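Local coordinates for putative bacterial transcription regulation protein (Staphylococcus aureus, PDB 3LUR) that probably acts in transcription regulation as an effector-binding domain that recognises small molecules, although its natural ligand is unknown, at residues 104-109 with 148-153; 112-117 with 132-137; 96-101 with 119-124. All coordinates share one frame; numbering follows the deposited sequence.

Interaction 1: 104-109 with 148-153; sequences GAVPKA and YITEIW
Gly104 and Tyr148 meet where two antiparallel strands of the effector-binding barrel run out. Strand 88-103 has just ended, and strand 149-156 is about to begin. Gly104 N donates to Tyr148 O at 2.8 Å with a nearly straight N-H...O angle of 164°. This bond continues the pairing of Thr150 with Ala102 and of Ile152 with Phe100 further along. Gly104 O takes no return bond from Tyr148. A water takes over instead, 2.7 Å from Gly104 O and 2.9 Å from Thr150 OG1, and so joins the two segments a second time.

The apolar part of the contact belongs to Val106. Its CG2 branch lies anti to the carbonyl carbon and reaches across to the Tyr148 ring, 3.7 Å from CD2. It meets the ring obliquely. Tyr148 holds CG anti to its own N (chi1 179°), which brings the ring over toward Val106. The far end of the ring is fixed separately by a hydrogen bond from Tyr148 OH to Gln139 O, and the side chains of Val106, Tyr148 and Thr150 all pack on Tyr138. A bound tetraethylene glycol, probably from the crystallisation liquor, lies near Val106. Past Val106 the chain turns through a cis peptide bond before Pro107 and enters helix 108-124. The CG2 methyl of Val106 also lies 3.8 Å from Thr150 OG1.

Interaction 2: 112-117 with 132-137; sequences QKMEEV and APFFEL
Glu136 OE1 is held by two tyrosine hydroxyls, Tyr138 OH and Tyr72 OH, while the rest of its side chain lies against Met114. Glu136 sits on strand 134-138 of the antiparallel barrel and Met114 on helix 108-124, so this is a helix-on-sheet contact. The two hydroxyl bonds fix how the buried carboxylate is turned, and they would probably help to stabilise its charge. A buried acidic group of this kind is consistent with an effector pocket, as in related regulators that bind cationic compounds.

Met114, a selenomethionine, carries the helix side of the contact. Its CG is anti to the backbone N, and the chain then bends at chi2 and chi3. The bends bring SE to the Phe134 ring and swing CE on to Glu136. CE lies 3.9 Å from Glu136 OE2 and equally near Glu136 CG, so it covers both the acid and its stem.

The Met-aromatic contact is oblique. SE is 4.9 Å from the centroid of the Phe134 ring and 65° off the ring normal. The nearest ring atom to SE is CE2, at 3.8 Å. Phe134 CG stands between its backbone N and carbonyl carbon (chi1 55°), which turns the ring out toward the helix. The His118 ring meets Phe134 with the planes at about 90°, and Cys62 and Met154 pack on it too. The terminal methyl of Met114 lies at the edge of the Phe134 ring, in its plane, with CE 3.9 Å from CD2.

Interaction 3: 96-101 with 119-124; sequences KYMVFE and HYIHQY
The last turns of helix 108-124 lie on strand 88-103 of the antiparallel barrel, and the contact is the hydrophobic layer between them. The helix segment 119-124 and strand segment 96-101 pass with their axes 12.5 Å apart. Their directions differ by 133°, so the helix runs back across the strand at a slant. Four side chains bridge the gap: Met98 and Phe100 from the strand, Tyr120 and Ile121 from the helix.

Phe100 and Tyr120 form an aromatic pair with centroids 5.9 Å apart and planes at 70°. The rings approach obliquely, with Phe100 CZ 4.0 Å from Tyr120 CD2. Tyr120 has its CG anti to the backbone N (chi1 168°), which sends the ring out toward the strand. Val117, one turn before, also packs on Phe100.

Met98, a selenomethionine, reaches the helix at two places. Its SE comes to the edge of the Tyr120 ring, near the ring plane, at 4.3 Å from CE2. Its chain is extended to SE and then bends at chi3, which carries the methyl to Ile121. There CE touches Ile121 CG1 at 3.9 Å and lies 4.0 Å from CD1. The tip of Ile121 comes closer to the strand than the start of its side chain suggests. Ile121 packs on Met154 and Val129 as well, and a bound ethanediol, probably from the crystallisation liquor, lies beside it.

Tyr120 OH is hydrogen-bonded to Gln125 NE2. The polar end of the ring thus has a partner within the chain, while its CD2 and CE2 atoms face the apolar layer. Between these two segments, cohesion comes from apolar and aromatic contacts and not from directional polar bonds.

In the fold
From the N terminus, the first segment met is 96-101 on strand 88-103. The chain then turns through 104-109 into helix 108-124, which carries 112-117 and 119-124. Interaction 3 closes the first loop, when 119-124 folds back on the strand. Interaction 2 closes next, at strand 134-138, and interaction 1 last, at strand 149-156. Interaction 2 lies within the span of interaction 1, and interaction 3 crosses both. Together they tie the helix, from its entry to its last turns, to three neighbouring strands of the barrel. This strand-helix-strand-strand order fits the SHS2 clan. Backbone pairing joins the strands directly, through Phe135 with Trp153 and Met98 with Met154.

Interaction 1: 104-109 with 148-153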
loop_
_atom_site.group_PDB
_atom_site.type_symbol
_atom_site.label_atom_id
_atom_site.label_comp_id
_atom_site.label_asym_id
_atom_site.label_seq_id
_atom_site.Cartn_x
_atom_site.Cartn_y
_atom_site.Cartn_z
ATOM N N GLY A 104 -14.380 2.079 -5.934
ATOM C CA GLY A 104 -15.359 2.288 -4.904
ATOM C C GLY A 104 -14.823 3.086 -3.752
ATOM O O GLY A 104 -13.664 3.467 -3.729
ATOM N N ALA A 105 -15.717 3.326 -2.795
ATOM C CA ALA A 105 -15.457 4.155 -1.633
ATOM C C ALA A 105 -14.420 3.548 -0.726
ATOM O O ALA A 105 -14.454 2.344 -0.456
ATOM C CB ALA A 105 -16.783 4.406 -0.851
ATOM N N VAL A 106 -13.460 4.368 -0.306
ATOM C CA VAL A 106 -12.378 3.930 0.596
ATOM C C VAL A 106 -12.925 4.078 2.021
ATOM O O VAL A 106 -13.534 5.097 2.338
ATOM C CB VAL A 106 -11.107 4.779 0.363
ATOM C CG1 VAL A 106 -9.967 4.317 1.224
ATOM C CG2 VAL A 106 -10.724 4.743 -1.106
ATOM N N PRO A 107 -12.696 3.075 2.906
ATOM C CA PRO A 107 -11.876 1.877 2.704
ATOM C C PRO A 107 -12.606 0.613 2.241
ATOM O O PRO A 107 -11.943 -0.317 1.803
ATOM C CB PRO A 107 -11.320 1.632 4.115
ATOM C CG PRO A 107 -12.505 1.972 4.995
ATOM C CD PRO A 107 -13.085 3.226 4.327
ATOM N N LYS A 108 -13.932 0.588 2.303
ATOM C CA LYS A 108 -14.662 -0.661 2.059
ATOM C C LYS A 108 -14.338 -1.324 0.725
ATOM O O LYS A 108 -14.081 -2.543 0.689
ATOM C CB LYS A 108 -16.167 -0.491 2.187
ATOM C CG LYS A 108 -16.947 -1.804 1.949
ATOM C CD LYS A 108 -18.329 -1.749 2.562
ATOM N N ALA A 109 -14.362 -0.542 -0.349
ATOM C CA ALA A 109 -14.134 -1.103 -1.680
ATOM C C ALA A 109 -12.724 -1.676 -1.806
ATOM O O ALA A 109 -12.520 -2.659 -2.496
ATOM C CB ALA A 109 -14.391 -0.070 -2.751
ATOM N N TYR A 148 -14.314 6.043 -7.258
ATOM C CA TYR A 148 -12.905 6.258 -6.970
ATOM C C TYR A 148 -12.092 4.998 -7.239
ATOM O O TYR A 148 -12.512 3.875 -6.904
ATOM C CB TYR A 148 -12.687 6.736 -5.513
ATOM C CG TYR A 148 -11.234 6.945 -5.175
ATOM C CD1 TYR A 148 -10.584 8.142 -5.504
ATOM C CD2 TYR A 148 -10.486 5.933 -4.596
ATOM C CE1 TYR A 148 -9.236 8.327 -5.223
ATOM C CE2 TYR A 148 -9.143 6.111 -4.304
ATOM C CZ TYR A 148 -8.511 7.304 -4.634
ATOM O OH TYR A 148 -7.169 7.441 -4.341
ATOM N N ILE A 149 -10.935 5.178 -7.860
ATOM C CA ILE A 149 -10.058 4.041 -8.178
ATOM C C ILE A 149 -8.801 4.010 -7.344
ATOM O O ILE A 149 -8.039 4.978 -7.310
ATOM C CB ILE A 149 -9.663 4.035 -9.672
ATOM C CG1 ILE A 149 -10.905 3.759 -10.519
ATOM C CG2 ILE A 149 -8.582 2.920 -9.944
ATOM C CD1 ILE A 149 -10.706 4.040 -12.006
ATOM N N THR A 150 -8.594 2.873 -6.669
ATOM C CA THR A 150 -7.410 2.603 -5.878
ATOM C C THR A 150 -6.658 1.487 -6.611
ATOM O O THR A 150 -7.278 0.513 -7.051
ATOM C CB THR A 150 -7.776 2.055 -4.451
ATOM O OG1 THR A 150 -8.542 3.024 -3.745
ATOM C CG2 THR A 150 -6.523 1.725 -3.643
ATOM N N GLU A 151 -5.351 1.619 -6.745
ATOM C CA GLU A 151 -4.560 0.543 -7.321
ATOM C C GLU A 151 -4.043 -0.353 -6.247
ATOM O O GLU A 151 -3.633 0.102 -5.182
ATOM C CB GLU A 151 -3.398 1.077 -8.142
ATOM C CG GLU A 151 -3.814 1.788 -9.385
ATOM C CD GLU A 151 -2.635 2.247 -10.229
ATOM O OE1 GLU A 151 -1.493 2.293 -9.724
ATOM O OE2 GLU A 151 -2.880 2.631 -11.394
ATOM N N ILE A 152 -4.019 -1.644 -6.534
ATOM C CA ILE A 152 -3.479 -2.624 -5.600
ATOM C C ILE A 152 -2.299 -3.300 -6.327
ATOM O O ILE A 152 -2.474 -3.926 -7.383
ATOM C CB ILE A 152 -4.533 -3.663 -5.165
ATOM C CG1 ILE A 152 -5.539 -3.022 -4.204
ATOM C CG2 ILE A 152 -3.851 -4.886 -4.473
ATOM C CD1 ILE A 152 -6.777 -3.888 -3.890
ATOM N N TRP A 153 -1.125 -3.188 -5.742
ATOM C CA TRP A 153 0.107 -3.680 -6.350
ATOM C C TRP A 153 0.591 -4.871 -5.569
ATOM O O TRP A 153 1.021 -4.729 -4.424
ATOM C CB TRP A 153 1.166 -2.591 -6.297
ATOM C CG TRP A 153 0.939 -1.426 -7.172
ATOM C CD1 TRP A 153 -0.072 -0.510 -7.096
ATOM C CD2 TRP A 153 1.804 -0.982 -8.219
ATOM N NE1 TRP A 153 0.081 0.448 -8.070
ATOM C CE2 TRP A 153 1.237 0.196 -8.761
ATOM C CE3 TRP A 153 2.985 -1.470 -8.756
ATOM C CZ2 TRP A 153 1.820 0.884 -9.840
ATOM C CZ3 TRP A 153 3.581 -0.777 -9.810
ATOM C CH2 TRP A 153 2.991 0.393 -10.336
HETATM O O HOH W 1 -11.263 2.374 -4.426
#

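Interaction 2: 112-117 with 132-137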
loop_
_atom_site.group_PDB
_atom_site.type_symbol
_atom_site.label_atom_id
_atom_site.label_comp_id
_atom_site.label_asym_id
_atom_site.label_seq_id
_atom_site.Cartn_x
_atom_site.Cartn_y
_atom_site.Cartn_z
ATOM N N GLN A 112 -12.588 -4.963 0.177
ATOM C CA GLN A 112 -13.293 -5.997 -0.598
ATOM C C GLN A 112 -12.412 -6.490 -1.717
ATOM O O GLN A 112 -12.258 -7.701 -1.926
ATOM C CB GLN A 112 -14.585 -5.470 -1.201
ATOM C CG GLN A 112 -15.508 -6.569 -1.840
ATOM C CD GLN A 112 -15.178 -6.981 -3.304
ATOM O OE1 GLN A 112 -14.389 -6.317 -4.041
ATOM N NE2 GLN A 112 -15.833 -8.056 -3.749
ATOM N N LYS A 113 -11.818 -5.555 -2.450
ATOM C CA LYS A 113 -10.975 -5.940 -3.567
ATOM C C LYS A 113 -9.728 -6.663 -3.107
ATOM O O LYS A 113 -9.276 -7.595 -3.763
ATOM C CB LYS A 113 -10.573 -4.725 -4.397
ATOM C CG LYS A 113 -9.834 -5.086 -5.704
ATOM C CD LYS A 113 -10.735 -5.807 -6.700
ATOM C CE LYS A 113 -9.984 -6.104 -7.980
ATOM N NZ LYS A 113 -10.863 -6.379 -9.107
HETATM N N MSE A 114 -9.171 -6.244 -1.976
HETATM C CA MSE A 114 -7.971 -6.867 -1.472
HETATM C C MSE A 114 -8.286 -8.335 -1.126
HETATM O O MSE A 114 -7.499 -9.246 -1.421
HETATM C CB MSE A 114 -7.428 -6.100 -0.262
HETATM C CG MSE A 114 -6.136 -6.701 0.266
HETATM SE SE MSE A 114 -4.680 -6.578 -1.045
HETATM C CE MSE A 114 -4.239 -4.728 -0.758
ATOM N N GLU A 115 -9.440 -8.576 -0.530
ATOM C CA GLU A 115 -9.849 -9.943 -0.245
ATOM C C GLU A 115 -9.974 -10.765 -1.553
ATOM O O GLU A 115 -9.545 -11.928 -1.603
ATOM C CB GLU A 115 -11.157 -9.966 0.500
ATOM C CG GLU A 115 -11.632 -11.366 0.796
ATOM N N GLU A 116 -10.554 -10.166 -2.594
ATOM C CA GLU A 116 -10.691 -10.859 -3.889
ATOM C C GLU A 116 -9.291 -11.161 -4.439
ATOM O O GLU A 116 -9.040 -12.265 -4.928
ATOM C CB GLU A 116 -11.437 -10.021 -4.924
ATOM C CG GLU A 116 -12.828 -9.537 -4.517
ATOM C CD GLU A 116 -13.853 -10.634 -4.426
ATOM O OE1 GLU A 116 -13.498 -11.827 -4.477
ATOM O OE2 GLU A 116 -15.049 -10.309 -4.338
ATOM N N VAL A 117 -8.391 -10.181 -4.347
ATOM C CA VAL A 117 -7.005 -10.357 -4.834
ATOM C C VAL A 117 -6.298 -11.505 -4.116
ATOM O O VAL A 117 -5.699 -12.345 -4.758
ATOM C CB VAL A 117 -6.176 -9.075 -4.688
ATOM C CG1 VAL A 117 -4.725 -9.373 -4.951
ATOM C CG2 VAL A 117 -6.681 -8.034 -5.628
ATOM N N ALA A 132 6.649 -10.418 -0.236
ATOM C CA ALA A 132 7.257 -9.138 -0.090
ATOM C C ALA A 132 6.116 -8.202 0.190
ATOM O O ALA A 132 4.929 -8.582 0.033
ATOM C CB ALA A 132 7.959 -8.726 -1.385
ATOM N N PRO A 133 6.443 -6.961 0.536
ATOM C CA PRO A 133 5.352 -6.023 0.786
ATOM C C PRO A 133 4.486 -5.768 -0.442
ATOM O O PRO A 133 4.956 -5.865 -1.566
ATOM C CB PRO A 133 6.086 -4.760 1.247
ATOM C CG PRO A 133 7.351 -5.244 1.818
ATOM C CD PRO A 133 7.746 -6.389 0.917
ATOM N N PHE A 134 3.203 -5.480 -0.209
ATOM C CA PHE A 134 2.281 -5.159 -1.273
ATOM C C PHE A 134 1.563 -3.873 -0.868
ATOM O O PHE A 134 1.535 -3.537 0.301
ATOM C CB PHE A 134 1.303 -6.316 -1.542
ATOM C CG PHE A 134 0.527 -6.778 -0.338
ATOM C CD1 PHE A 134 1.082 -7.701 0.563
ATOM C CD2 PHE A 134 -0.784 -6.333 -0.130
ATOM C CE1 PHE A 134 0.347 -8.161 1.672
ATOM C CE2 PHE A 134 -1.522 -6.784 0.989
ATOM C CZ PHE A 134 -0.948 -7.687 1.887
ATOM N N PHE A 135 1.020 -3.143 -1.822
ATOM C CA PHE A 135 0.452 -1.849 -1.460
ATOM C C PHE A 135 -0.776 -1.407 -2.209
ATOM O O PHE A 135 -1.038 -1.831 -3.332
ATOM C CB PHE A 135 1.548 -0.751 -1.510
ATOM C CG PHE A 135 2.212 -0.561 -2.859
ATOM C CD1 PHE A 135 3.344 -1.282 -3.199
ATOM C CD2 PHE A 135 1.731 0.395 -3.762
ATOM C CE1 PHE A 135 3.973 -1.086 -4.410
ATOM C CE2 PHE A 135 2.366 0.613 -4.972
ATOM C CZ PHE A 135 3.479 -0.141 -5.312
ATOM N N GLU A 136 -1.511 -0.520 -1.543
ATOM C CA GLU A 136 -2.610 0.215 -2.115
ATOM C C GLU A 136 -2.002 1.551 -2.512
ATOM O O GLU A 136 -1.227 2.123 -1.751
ATOM C CB GLU A 136 -3.678 0.444 -1.037
ATOM C CG GLU A 136 -4.190 -0.827 -0.418
ATOM C CD GLU A 136 -4.665 -0.672 1.015
ATOM O OE1 GLU A 136 -4.794 0.454 1.541
ATOM O OE2 GLU A 136 -4.913 -1.707 1.623
ATOM N N LEU A 137 -2.357 2.062 -3.669
ATOM C CA LEU A 137 -1.845 3.347 -4.097
ATOM C C LEU A 137 -3.035 4.257 -4.358
ATOM O O LEU A 137 -3.924 3.949 -5.200
ATOM C CB LEU A 137 -0.957 3.199 -5.329
ATOM C CG LEU A 137 -0.320 4.480 -5.896
ATOM C CD1 LEU A 137 0.688 5.086 -4.873
ATOM C CD2 LEU A 137 0.333 4.253 -7.260
#

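Interaction 3: 96-101 with 119-124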
loop_
_atom_site.group_PDB
_atom_site.type_symbol
_atom_site.label_atom_id
_atom_site.label_comp_id
_atom_site.label_asym_id
_atom_site.label_seq_id
_atom_site.Cartn_x
_atom_site.Cartn_y
_atom_site.Cartn_z
ATOM N N LYS A 96 8.627 -6.990 -9.944
ATOM C CA LYS A 96 7.508 -6.967 -10.861
ATOM C C LYS A 96 6.251 -7.086 -10.005
ATOM O O LYS A 96 6.287 -7.608 -8.865
ATOM C CB LYS A 96 7.571 -8.101 -11.880
ATOM C CG LYS A 96 8.656 -7.955 -12.944
ATOM C CD LYS A 96 8.564 -9.122 -13.939
ATOM C CE LYS A 96 9.566 -8.984 -15.081
ATOM N NZ LYS A 96 9.544 -10.182 -15.969
ATOM N N TYR A 97 5.145 -6.590 -10.544
ATOM C CA TYR A 97 3.891 -6.559 -9.838
ATOM C C TYR A 97 2.738 -6.858 -10.756
ATOM O O TYR A 97 2.811 -6.606 -11.968
ATOM C CB TYR A 97 3.616 -5.142 -9.271
ATOM C CG TYR A 97 4.546 -4.688 -8.164
ATOM C CD1 TYR A 97 5.762 -4.093 -8.445
ATOM C CD2 TYR A 97 4.198 -4.864 -6.850
ATOM C CE1 TYR A 97 6.615 -3.692 -7.406
ATOM C CE2 TYR A 97 5.000 -4.471 -5.833
ATOM C CZ TYR A 97 6.204 -3.890 -6.093
ATOM O OH TYR A 97 6.959 -3.540 -5.030
HETATM N N MSE A 98 1.686 -7.437 -10.167
HETATM C CA MSE A 98 0.387 -7.470 -10.794
HETATM C C MSE A 98 -0.337 -6.292 -10.163
HETATM O O MSE A 98 -0.349 -6.154 -8.934
HETATM C CB MSE A 98 -0.355 -8.767 -10.513
HETATM C CG MSE A 98 0.314 -9.980 -11.077
HETATM SE SE MSE A 98 -0.693 -11.575 -10.524
HETATM C CE MSE A 98 -0.368 -11.448 -8.622
ATOM N N VAL A 99 -0.889 -5.415 -10.989
ATOM C CA VAL A 99 -1.571 -4.229 -10.509
ATOM C C VAL A 99 -3.054 -4.290 -10.813
ATOM O O VAL A 99 -3.454 -4.366 -11.985
ATOM C CB VAL A 99 -0.983 -2.959 -11.096
ATOM C CG1 VAL A 99 -1.701 -1.694 -10.487
ATOM C CG2 VAL A 99 0.502 -2.914 -10.847
ATOM N N PHE A 100 -3.851 -4.373 -9.752
ATOM C CA PHE A 100 -5.304 -4.490 -9.851
ATOM C C PHE A 100 -5.908 -3.145 -9.528
ATOM O O PHE A 100 -5.218 -2.267 -9.026
ATOM C CB PHE A 100 -5.834 -5.511 -8.847
ATOM C CG PHE A 100 -5.235 -6.864 -8.991
ATOM C CD1 PHE A 100 -4.020 -7.146 -8.419
ATOM C CD2 PHE A 100 -5.904 -7.869 -9.679
ATOM C CE1 PHE A 100 -3.447 -8.419 -8.544
ATOM C CE2 PHE A 100 -5.343 -9.131 -9.817
ATOM C CZ PHE A 100 -4.130 -9.413 -9.254
ATOM N N GLU A 101 -7.183 -2.976 -9.857
ATOM C CA GLU A 101 -7.927 -1.762 -9.525
ATOM C C GLU A 101 -9.135 -2.108 -8.666
ATOM O O GLU A 101 -9.873 -3.079 -8.950
ATOM C CB GLU A 101 -8.375 -1.012 -10.774
ATOM C CG GLU A 101 -7.239 -0.283 -11.483
ATOM C CD GLU A 101 -7.709 0.595 -12.643
ATOM O OE1 GLU A 101 -8.864 0.433 -13.098
ATOM O OE2 GLU A 101 -6.926 1.474 -13.079
ATOM N N HIS A 119 -7.650 -14.043 -2.687
ATOM C CA HIS A 119 -8.287 -15.255 -3.147
ATOM C C HIS A 119 -7.788 -15.659 -4.538
ATOM O O HIS A 119 -7.506 -16.825 -4.798
ATOM C CB HIS A 119 -9.809 -15.107 -3.168
ATOM C CG HIS A 119 -10.500 -16.294 -3.736
ATOM N ND1 HIS A 119 -10.400 -17.546 -3.174
ATOM C CD2 HIS A 119 -11.278 -16.435 -4.829
ATOM C CE1 HIS A 119 -11.090 -18.403 -3.894
ATOM N NE2 HIS A 119 -11.627 -17.757 -4.906
ATOM N N TYR A 120 -7.690 -14.675 -5.425
ATOM C CA TYR A 120 -7.233 -14.908 -6.794
ATOM C C TYR A 120 -5.819 -15.468 -6.807
ATOM O O TYR A 120 -5.513 -16.453 -7.515
ATOM C CB TYR A 120 -7.330 -13.608 -7.606
ATOM C CG TYR A 120 -6.609 -13.695 -8.918
ATOM C CD1 TYR A 120 -7.170 -14.339 -10.000
ATOM C CD2 TYR A 120 -5.343 -13.169 -9.058
ATOM C CE1 TYR A 120 -6.463 -14.479 -11.197
ATOM C CE2 TYR A 120 -4.647 -13.282 -10.244
ATOM C CZ TYR A 120 -5.215 -13.930 -11.309
ATOM O OH TYR A 120 -4.515 -14.035 -12.470
ATOM N N ILE A 121 -4.974 -14.894 -5.977
ATOM C CA ILE A 121 -3.574 -15.359 -5.844
ATOM C C ILE A 121 -3.509 -16.756 -5.271
ATOM O O ILE A 121 -2.781 -17.613 -5.778
ATOM C CB ILE A 121 -2.749 -14.380 -4.992
ATOM C CG1 ILE A 121 -2.530 -13.110 -5.778
ATOM C CG2 ILE A 121 -1.369 -15.012 -4.533
ATOM C CD1 ILE A 121 -1.926 -12.013 -4.969
ATOM N N HIS A 122 -4.324 -16.997 -4.235
ATOM C CA HIS A 122 -4.419 -18.291 -3.576
ATOM C C HIS A 122 -4.842 -19.388 -4.541
ATOM O O HIS A 122 -4.381 -20.512 -4.419
ATOM C CB HIS A 122 -5.388 -18.161 -2.404
ATOM C CG HIS A 122 -5.556 -19.381 -1.568
ATOM N ND1 HIS A 122 -4.640 -19.763 -0.603
ATOM C CD2 HIS A 122 -6.616 -20.211 -1.425
ATOM C CE1 HIS A 122 -5.107 -20.811 0.050
ATOM N NE2 HIS A 122 -6.301 -21.109 -0.432
ATOM N N GLN A 123 -5.649 -19.042 -5.553
ATOM C CA GLN A 123 -6.101 -20.039 -6.512
ATOM C C GLN A 123 -5.177 -20.192 -7.679
ATOM O O GLN A 123 -4.933 -21.309 -8.151
ATOM C CB GLN A 123 -7.439 -19.624 -7.127
ATOM C CG GLN A 123 -8.631 -19.831 -6.310
ATOM C CD GLN A 123 -9.887 -19.223 -7.002
ATOM O OE1 GLN A 123 -10.057 -18.005 -7.022
ATOM N NE2 GLN A 123 -10.736 -20.075 -7.568
ATOM N N TYR A 124 -4.725 -19.059 -8.180
ATOM C CA TYR A 124 -4.114 -19.016 -9.492
ATOM C C TYR A 124 -2.700 -18.465 -9.627
ATOM O O TYR A 124 -2.163 -18.515 -10.719
ATOM C CB TYR A 124 -5.015 -18.212 -10.415
ATOM C CG TYR A 124 -6.427 -18.714 -10.498
ATOM C CD1 TYR A 124 -6.709 -19.978 -11.021
ATOM C CD2 TYR A 124 -7.482 -17.914 -10.109
ATOM C CE1 TYR A 124 -7.990 -20.434 -11.114
ATOM C CE2 TYR A 124 -8.800 -18.367 -10.228
ATOM C CZ TYR A 124 -9.033 -19.612 -10.721
ATOM O OH TYR A 124 -10.330 -20.071 -10.831
#